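Local coordinates for Mll7089 protein (Mesorhizobium loti, PDB 2OZ8), which is of unestablished function but, as a mandelate racemase-like member of the enolase superfamily, probably binds magnesium and may act as a hydro-lyase, at residues T11-F15 with W358-L364; Q14-D18 with L369-N375. All coordinates share one frame. Residues are numbered along the deposited sequence.

Overall arrangement
Both contacts fasten the C-terminal tail, after helix 352-357, to the edge strand 5-17 of the N-terminal antiparallel sheet. Both are partly buried; in contact 1 the strand residues are buried and the tail lies at the surface, whereas contact 2 also buries Leu369 and Pro373 of the tail. They share Gln14 and Phe15, and their centres are about 12 Å apart. Contact 1 is the more polar: backbone, guanidinium and carboxamide groups pair directly, and its Arg363 reaches a second subunit. Contact 2, at the end of the strand, relies mainly on apolar packing, a water and one side-chain hydrogen bond. The two adjoin where Trp358 CH2 meets Pro373 CD at 3.8 Å.

Contact 1 (T11-F15 with W358-L364); sequences TRFQF and WSRPRRL
In the enolase-superfamily fold, the chain returns from the barrel to the N-terminal capping domain; here the irregular segment 358-364 crosses beside Phe13 and Arg12 of the extended strand, locally antiparallel, then turns at Pro361-Arg362 and comes back to Gln14. The nearest CA pairs are Phe13-Arg360 (5.1 Å) and Arg12-Pro361 (5.5 Å). Strand 27-40 pairs with Thr11, Phe13 and Phe15 through their backbones. Arg12, the residue most covered, has chi1 to chi3 all t, so its guanidinium extends into the turn made by residues 360-363: Arg12 NH1 donates to Arg360 O (2.8 Å), Arg363 CA lies over one face, 3.4 Å from Arg12 NH2, and NE and NH2 also bond to Pro58 O and Leu57 O. Gln14, likewise t,t, binds the last residue of the segment, Leu364, with both carboxamide atoms. Gln14 OE1 accepts from Leu364 N (2.9 Å) and NE2 donates to Leu364 O (2.8 Å), while Arg12 NH2 donates to the same Gln14 OE1 (2.9 Å). Arg360 supplies the one direct backbone-to-backbone hydrogen bond, its N to Arg12 O at 2.7 Å and nearly linear (177°); its CG lies 3.7 Å from Gln14 O. Beyond, Arg363 forms a salt bridge with Glu62 of the second subunit. Trp358 CB packs on Phe13 CD1 (3.9 Å), and water 1 accepts from Gln14 N (3.0 Å) and donates to Trp358 O (2.8 Å).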
ATOM      1  N   THR A  11     -16.221  17.752  45.774  1.00 44.92           N
ATOM      2  CA  THR A  11     -17.188  17.081  46.617  1.00 44.22           C
ATOM      3  C   THR A  11     -17.342  15.635  46.205  1.00 43.22           C
ATOM      4  O   THR A  11     -17.800  15.354  45.092  1.00 43.56           O
ATOM      5  CB  THR A  11     -18.555  17.782  46.599  1.00 44.34           C
ATOM      6  OG1 THR A  11     -18.365  19.182  46.798  1.00 45.67           O
ATOM      7  CG2 THR A  11     -19.394  17.270  47.705  1.00 44.98           C
ATOM      8  N   ARG A  12     -16.992  14.730  47.118  1.00 41.26           N
ATOM      9  CA  ARG A  12     -17.011  13.308  46.845  1.00 39.44           C
ATOM     10  C   ARG A  12     -18.375  12.657  47.126  1.00 39.45           C
ATOM     11  O   ARG A  12     -18.960  12.896  48.174  1.00 40.44           O
ATOM     12  CB  ARG A  12     -15.915  12.652  47.649  1.00 38.05           C
ATOM     13  CG  ARG A  12     -15.613  11.252  47.274  1.00 38.32           C
ATOM     14  CD  ARG A  12     -14.814  10.584  48.356  1.00 34.86           C
ATOM     15  NE  ARG A  12     -14.536   9.181  48.048  1.00 38.85           N
ATOM     16  CZ  ARG A  12     -15.389   8.180  48.243  1.00 40.06           C
ATOM     17  NH1 ARG A  12     -16.597   8.414  48.758  1.00 39.78           N
ATOM     18  NH2 ARG A  12     -15.022   6.939  47.955  1.00 37.14           N
ATOM     19  N   PHE A  13     -18.857  11.840  46.187  1.00 38.94           N
ATOM     20  CA  PHE A  13     -20.061  11.008  46.319  1.00 38.83           C
ATOM     21  C   PHE A  13     -19.742   9.492  46.114  1.00 39.79           C
ATOM     22  O   PHE A  13     -18.842   9.092  45.340  1.00 40.52           O
ATOM     23  CB  PHE A  13     -21.133  11.462  45.324  1.00 38.80           C
ATOM     24  CG  PHE A  13     -21.517  12.938  45.455  1.00 39.22           C
ATOM     25  CD1 PHE A  13     -22.454  13.354  46.392  1.00 39.42           C
ATOM     26  CD2 PHE A  13     -20.915  13.901  44.662  1.00 40.02           C
ATOM     27  CE1 PHE A  13     -22.787  14.699  46.540  1.00 39.02           C
ATOM     28  CE2 PHE A  13     -21.245  15.243  44.795  1.00 39.06           C
ATOM     29  CZ  PHE A  13     -22.181  15.639  45.739  1.00 39.12           C
ATOM     30  N   GLN A  14     -20.460   8.636  46.818  1.00 39.31           N
ATOM     31  CA  GLN A  14     -20.273   7.199  46.658  1.00 38.37           C
ATOM     32  C   GLN A  14     -21.613   6.607  47.115  1.00 38.48           C
ATOM     33  O   GLN A  14     -21.912   6.614  48.301  1.00 38.68           O
ATOM     34  CB  GLN A  14     -19.109   6.670  47.495  1.00 37.22           C
ATOM     35  CG  GLN A  14     -18.893   5.128  47.372  1.00 37.60           C
ATOM     36  CD  GLN A  14     -17.816   4.553  48.331  1.00 37.53           C
ATOM     37  OE1 GLN A  14     -17.113   5.274  49.038  1.00 40.32           O
ATOM     38  NE2 GLN A  14     -17.712   3.257  48.353  1.00 33.41           N
ATOM     39  N   PHE A  15     -22.421   6.141  46.165  1.00 38.23           N
ATOM     40  CA  PHE A  15     -23.772   5.668  46.458  1.00 38.48           C
ATOM     41  C   PHE A  15     -24.210   4.460  45.638  1.00 38.58           C
ATOM     42  O   PHE A  15     -23.679   4.216  44.569  1.00 38.84           O
ATOM     43  CB  PHE A  15     -24.773   6.798  46.306  1.00 37.08           C
ATOM     44  CG  PHE A  15     -24.764   7.488  44.942  1.00 38.44           C
ATOM     45  CD1 PHE A  15     -25.718   7.148  43.956  1.00 38.20           C
ATOM     46  CD2 PHE A  15     -23.865   8.537  44.663  1.00 38.47           C
ATOM     47  CE1 PHE A  15     -25.808   7.860  42.719  1.00 37.08           C
ATOM     48  CE2 PHE A  15     -23.898   9.234  43.423  1.00 35.90           C
ATOM     49  CZ  PHE A  15     -24.889   8.885  42.447  1.00 38.78           C
ATOM     50  N   TRP A 358     -25.765  13.970  50.676  1.00 51.07           N
ATOM     51  CA  TRP A 358     -25.089  12.889  49.941  1.00 48.07           C
ATOM     52  C   TRP A 358     -23.562  12.910  49.910  1.00 47.21           C
ATOM     53  O   TRP A 358     -22.926  11.950  49.420  1.00 47.57           O
ATOM     54  CB  TRP A 358     -25.688  12.717  48.543  1.00 46.27           C
ATOM     55  CG  TRP A 358     -27.115  12.197  48.570  1.00 44.49           C
ATOM     56  CD1 TRP A 358     -28.269  12.922  48.335  1.00 42.09           C
ATOM     57  CD2 TRP A 358     -27.543  10.848  48.847  1.00 42.39           C
ATOM     58  NE1 TRP A 358     -29.374  12.099  48.451  1.00 40.58           N
ATOM     59  CE2 TRP A 358     -28.959  10.829  48.760  1.00 41.32           C
ATOM     60  CE3 TRP A 358     -26.863   9.646  49.131  1.00 42.92           C
ATOM     61  CZ2 TRP A 358     -29.696   9.668  48.946  1.00 43.63           C
ATOM     62  CZ3 TRP A 358     -27.586   8.500  49.326  1.00 40.87           C
ATOM     63  CH2 TRP A 358     -28.990   8.514  49.246  1.00 44.60           C
ATOM     64  N   SER A 359     -22.949  13.969  50.436  1.00 46.40           N
ATOM     65  CA  SER A 359     -21.474  14.045  50.421  1.00 46.16           C
ATOM     66  C   SER A 359     -20.892  12.851  51.175  1.00 45.53           C
ATOM     67  O   SER A 359     -21.419  12.483  52.232  1.00 44.96           O
ATOM     68  CB  SER A 359     -21.012  15.359  51.039  1.00 46.34           C
ATOM     69  OG  SER A 359     -19.592  15.447  51.144  1.00 48.38           O
ATOM     70  N   ARG A 360     -19.864  12.206  50.630  1.00 45.22           N
ATOM     71  CA  ARG A 360     -19.154  11.104  51.372  1.00 45.46           C
ATOM     72  C   ARG A 360     -17.649  11.241  51.236  1.00 45.66           C
ATOM     73  O   ARG A 360     -17.052  10.619  50.366  1.00 46.25           O
ATOM     74  CB  ARG A 360     -19.502   9.667  50.897  1.00 45.32           C
ATOM     75  CG  ARG A 360     -20.949   9.245  50.778  1.00 46.55           C
ATOM     76  CD  ARG A 360     -21.572   8.995  52.106  1.00 51.80           C
ATOM     77  NE  ARG A 360     -23.016   8.777  51.977  1.00 55.71           N
ATOM     78  CZ  ARG A 360     -23.959   9.612  52.423  1.00 55.04           C
ATOM     79  NH1 ARG A 360     -23.640  10.750  53.031  1.00 51.47           N
ATOM     80  NH2 ARG A 360     -25.237   9.299  52.239  1.00 55.84           N
ATOM     81  N   PRO A 361     -17.023  12.008  52.133  1.00 45.99           N
ATOM     82  CA  PRO A 361     -15.595  12.362  52.031  1.00 45.56           C
ATOM     83  C   PRO A 361     -14.683  11.151  52.166  1.00 45.23           C
ATOM     84  O   PRO A 361     -13.528  11.172  51.714  1.00 44.28           O
ATOM     85  CB  PRO A 361     -15.384  13.290  53.254  1.00 45.39           C
ATOM     86  CG  PRO A 361     -16.766  13.734  53.640  1.00 45.17           C
ATOM     87  CD  PRO A 361     -17.658  12.595  53.340  1.00 45.59           C
ATOM     88  N   ARG A 362     -15.195  10.122  52.819  1.00 45.42           N
ATOM     89  CA  ARG A 362     -14.369   9.004  53.257  1.00 46.37           C
ATOM     90  C   ARG A 362     -14.836   7.772  52.507  1.00 45.87           C
ATOM     91  O   ARG A 362     -16.067   7.520  52.409  1.00 46.86           O
ATOM     92  CB  ARG A 362     -14.472   8.848  54.780  1.00 47.46           C
ATOM     93  CG  ARG A 362     -13.968   7.501  55.374  1.00 50.98           C
ATOM     94  CD  ARG A 362     -12.537   7.591  55.888  1.00 55.57           C
ATOM     95  NE  ARG A 362     -11.963   6.257  56.035  1.00 60.49           N
ATOM     96  CZ  ARG A 362     -11.640   5.455  55.018  1.00 64.02           C
ATOM     97  NH1 ARG A 362     -11.809   5.852  53.761  1.00 65.87           N
ATOM     98  NH2 ARG A 362     -11.125   4.255  55.250  1.00 65.51           N
ATOM     99  N   ARG A 363     -13.870   7.075  51.901  1.00 44.30           N
ATOM    100  CA  ARG A 363     -14.140   5.894  51.085  1.00 43.51           C
ATOM    101  C   ARG A 363     -14.794   4.787  51.928  1.00 43.42           C
ATOM    102  O   ARG A 363     -14.225   4.359  52.947  1.00 43.73           O
ATOM    103  CB  ARG A 363     -12.863   5.388  50.364  1.00 43.47           C
ATOM    104  CG  ARG A 363     -13.069   4.045  49.514  1.00 43.67           C
ATOM    105  CD  ARG A 363     -11.806   3.615  48.728  1.00 42.13           C
ATOM    106  NE  ARG A 363     -10.642   3.573  49.598  1.00 40.57           N
ATOM    107  CZ  ARG A 363      -9.403   3.978  49.292  1.00 41.47           C
ATOM    108  NH1 ARG A 363      -9.092   4.432  48.069  1.00 40.32           N
ATOM    109  NH2 ARG A 363      -8.450   3.894  50.225  1.00 38.42           N
ATOM    110  N   LEU A 364     -15.975   4.325  51.494  1.00 42.51           N
ATOM    111  CA  LEU A 364     -16.705   3.286  52.210  1.00 41.35           C
ATOM    112  C   LEU A 364     -16.624   1.918  51.561  1.00 41.44           C
ATOM    113  O   LEU A 364     -16.402   1.794  50.379  1.00 43.02           O
ATOM    114  CB  LEU A 364     -18.174   3.692  52.378  1.00 40.74           C
ATOM    115  CG  LEU A 364     -18.486   5.004  53.158  1.00 42.10           C
ATOM    116  CD1 LEU A 364     -19.993   5.430  53.184  1.00 34.87           C
ATOM    117  CD2 LEU A 364     -17.892   4.994  54.590  1.00 40.19           C
TER
HETATM  118  O   HOH W   1     -23.086   9.640  47.913  1.00 55.01           O

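Contact 2 (Q14-D18 with L369-N375)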
ATOM      1  N   GLN A  14     -20.460   8.636  46.818  1.00 39.31           N
ATOM      2  CA  GLN A  14     -20.273   7.199  46.658  1.00 38.37           C
ATOM      3  C   GLN A  14     -21.613   6.607  47.115  1.00 38.48           C
ATOM      4  O   GLN A  14     -21.912   6.614  48.301  1.00 38.68           O
ATOM      5  CB  GLN A  14     -19.109   6.670  47.495  1.00 37.22           C
ATOM      6  CG  GLN A  14     -18.893   5.128  47.372  1.00 37.60           C
ATOM      7  CD  GLN A  14     -17.816   4.553  48.331  1.00 37.53           C
ATOM      8  OE1 GLN A  14     -17.113   5.274  49.038  1.00 40.32           O
ATOM      9  NE2 GLN A  14     -17.712   3.257  48.353  1.00 33.41           N
ATOM     10  N   PHE A  15     -22.421   6.141  46.165  1.00 38.23           N
ATOM     11  CA  PHE A  15     -23.772   5.668  46.458  1.00 38.48           C
ATOM     12  C   PHE A  15     -24.210   4.460  45.638  1.00 38.58           C
ATOM     13  O   PHE A  15     -23.679   4.216  44.569  1.00 38.84           O
ATOM     14  CB  PHE A  15     -24.773   6.798  46.306  1.00 37.08           C
ATOM     15  CG  PHE A  15     -24.764   7.488  44.942  1.00 38.44           C
ATOM     16  CD1 PHE A  15     -25.718   7.148  43.956  1.00 38.20           C
ATOM     17  CD2 PHE A  15     -23.865   8.537  44.663  1.00 38.47           C
ATOM     18  CE1 PHE A  15     -25.808   7.860  42.719  1.00 37.08           C
ATOM     19  CE2 PHE A  15     -23.898   9.234  43.423  1.00 35.90           C
ATOM     20  CZ  PHE A  15     -24.889   8.885  42.447  1.00 38.78           C
ATOM     21  N   ALA A  16     -25.188   3.720  46.165  1.00 39.04           N
ATOM     22  CA  ALA A  16     -25.800   2.567  45.488  1.00 38.57           C
ATOM     23  C   ALA A  16     -26.642   3.023  44.317  1.00 38.59           C
ATOM     24  O   ALA A  16     -27.250   4.118  44.351  1.00 38.24           O
ATOM     25  CB  ALA A  16     -26.668   1.738  46.465  1.00 37.95           C
ATOM     26  N   ARG A  17     -26.657   2.181  43.279  1.00 38.89           N
ATOM     27  CA  ARG A  17     -27.532   2.371  42.120  1.00 40.10           C
ATOM     28  C   ARG A  17     -28.895   1.760  42.398  1.00 40.41           C
ATOM     29  O   ARG A  17     -29.030   0.929  43.282  1.00 39.94           O
ATOM     30  CB  ARG A  17     -26.921   1.721  40.873  1.00 39.55           C
ATOM     31  CG  ARG A  17     -25.752   2.506  40.308  1.00 40.17           C
ATOM     32  CD  ARG A  17     -25.111   1.761  39.131  1.00 37.70           C
ATOM     33  NE  ARG A  17     -23.887   2.418  38.684  1.00 35.31           N
ATOM     34  CZ  ARG A  17     -23.841   3.337  37.728  1.00 36.95           C
ATOM     35  NH1 ARG A  17     -24.951   3.739  37.107  1.00 37.39           N
ATOM     36  NH2 ARG A  17     -22.678   3.867  37.392  1.00 37.64           N
ATOM     37  N   ASP A  18     -29.888   2.173  41.616  1.00 41.90           N
ATOM     38  CA  ASP A  18     -31.217   1.574  41.654  1.00 43.93           C
ATOM     39  C   ASP A  18     -31.368   0.224  40.917  1.00 44.11           C
ATOM     40  O   ASP A  18     -32.340  -0.483  41.142  1.00 45.12           O
ATOM     41  CB  ASP A  18     -32.276   2.585  41.187  1.00 43.81           C
ATOM     42  CG  ASP A  18     -32.142   2.976  39.714  1.00 49.04           C
ATOM     43  OD1 ASP A  18     -30.997   3.051  39.139  1.00 50.10           O
ATOM     44  OD2 ASP A  18     -33.236   3.221  39.125  1.00 51.14           O
ATOM     45  N   LEU A 369     -23.158   1.465  52.014  1.00 43.75           N
ATOM     46  CA  LEU A 369     -23.679   2.572  51.199  1.00 42.92           C
ATOM     47  C   LEU A 369     -25.118   3.008  51.461  1.00 42.98           C
ATOM     48  O   LEU A 369     -25.535   4.093  51.041  1.00 42.87           O
ATOM     49  CB  LEU A 369     -23.460   2.288  49.720  1.00 43.34           C
ATOM     50  CG  LEU A 369     -22.290   3.015  49.026  1.00 44.34           C
ATOM     51  CD1 LEU A 369     -20.995   3.133  49.896  1.00 41.95           C
ATOM     52  CD2 LEU A 369     -22.022   2.461  47.589  1.00 41.28           C
ATOM     53  N   GLY A 370     -25.892   2.183  52.143  1.00 42.46           N
ATOM     54  CA  GLY A 370     -27.274   2.542  52.356  1.00 43.52           C
ATOM     55  C   GLY A 370     -28.142   2.485  51.111  1.00 44.52           C
ATOM     56  O   GLY A 370     -27.709   2.069  50.031  1.00 44.97           O
ATOM     57  N   ALA A 371     -29.387   2.919  51.272  1.00 45.18           N
ATOM     58  CA  ALA A 371     -30.367   2.931  50.189  1.00 44.91           C
ATOM     59  C   ALA A 371     -29.840   3.743  48.984  1.00 44.75           C
ATOM     60  O   ALA A 371     -29.112   4.703  49.165  1.00 45.38           O
ATOM     61  CB  ALA A 371     -31.673   3.511  50.700  1.00 43.77           C
ATOM     62  N   ALA A 372     -30.223   3.348  47.769  1.00 45.01           N
ATOM     63  CA  ALA A 372     -29.914   4.111  46.541  1.00 43.93           C
ATOM     64  C   ALA A 372     -30.670   5.401  46.593  1.00 43.74           C
ATOM     65  O   ALA A 372     -31.760   5.407  47.093  1.00 44.50           O
ATOM     66  CB  ALA A 372     -30.352   3.336  45.346  1.00 42.76           C
ATOM     67  N   PRO A 373     -30.089   6.526  46.121  1.00 44.30           N
ATOM     68  CA  PRO A 373     -30.990   7.668  45.844  1.00 44.24           C
ATOM     69  C   PRO A 373     -32.147   7.238  44.951  1.00 46.08           C
ATOM     70  O   PRO A 373     -31.970   6.390  44.063  1.00 46.03           O
ATOM     71  CB  PRO A 373     -30.104   8.649  45.104  1.00 43.18           C
ATOM     72  CG  PRO A 373     -28.738   8.279  45.439  1.00 42.92           C
ATOM     73  CD  PRO A 373     -28.670   6.856  45.879  1.00 42.89           C
ATOM     74  N   GLU A 374     -33.330   7.794  45.182  1.00 48.32           N
ATOM     75  CA  GLU A 374     -34.516   7.417  44.386  1.00 51.30           C
ATOM     76  C   GLU A 374     -34.308   7.848  42.918  1.00 49.55           C
ATOM     77  O   GLU A 374     -33.569   8.785  42.650  1.00 49.64           O
ATOM     78  CB  GLU A 374     -35.826   7.980  45.008  1.00 50.84           C
ATOM     79  CG  GLU A 374     -36.261   7.191  46.284  1.00 56.94           C
ATOM     80  CD  GLU A 374     -37.489   7.781  47.081  1.00 57.19           C
ATOM     81  OE1 GLU A 374     -37.780   7.241  48.196  1.00 63.38           O
ATOM     82  OE2 GLU A 374     -38.162   8.739  46.599  1.00 62.33           O
ATOM     83  N   ASN A 375     -34.925   7.133  41.987  1.00 49.27           N
ATOM     84  CA  ASN A 375     -34.762   7.392  40.563  1.00 48.81           C
ATOM     85  C   ASN A 375     -36.089   7.655  39.855  1.00 49.10           C
ATOM     86  O   ASN A 375     -36.713   6.737  39.303  1.00 49.17           O
ATOM     87  CB  ASN A 375     -33.977   6.283  39.850  1.00 47.59           C
ATOM     88  CG  ASN A 375     -33.544   6.702  38.422  1.00 49.18           C
ATOM     89  OD1 ASN A 375     -33.829   7.823  37.973  1.00 47.49           O
ATOM     90  ND2 ASN A 375     -32.872   5.796  37.706  1.00 48.04           N
TER
HETATM   91  O   HOH W   2     -26.593   4.869  48.704  1.00 38.09           O
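Gln14 opens the segment with its carboxamide beside a leucine: NE2 lies 3.6 Å from Leu369 CD1, while its hydrogen bond goes to Leu364 O. At Phe15 the chain passes over the same side chain, with C 3.5 Å from Leu369 CD2, and the p rotamer sets the ring beside a proline, Phe15 CD1 to Pro373 CD at 3.5 Å. The ring also stacks edge-to-face with His325. Ala16 has the shortest CA-CA approach, 4.5 Å to Ala372, possible because both side chains are single methyls that point across the gap (CB to CB 4.2 Å). Ala16 N donates to water 2 (3.1 Å), which also lies 2.7 Å from Leu369 O and 2.6 Å from Ala371 O, so the water fills the bend that the tail makes through Gly370, whose phi is positive (70°). Ala16 O receives a CA-H...O contact from Ala372 CA (3.4 Å). In the enolase-superfamily architecture this is the C-terminal tail, past the barrel, lying against the edge of the N-terminal capping sheet. The CA-to-CB bond of Arg17 points away from the tail, and its guanidinium hydrogen-bonds Asp30 O and Gln321 OE1; Arg17 O lies 3.4 Å from Ala372 CB. Asp18, where the chain turns a corner, points back at the tail: OD2 accepts from Asn375 ND2 at 3.0 Å, and that amide nitrogen also donates to Phe320 O.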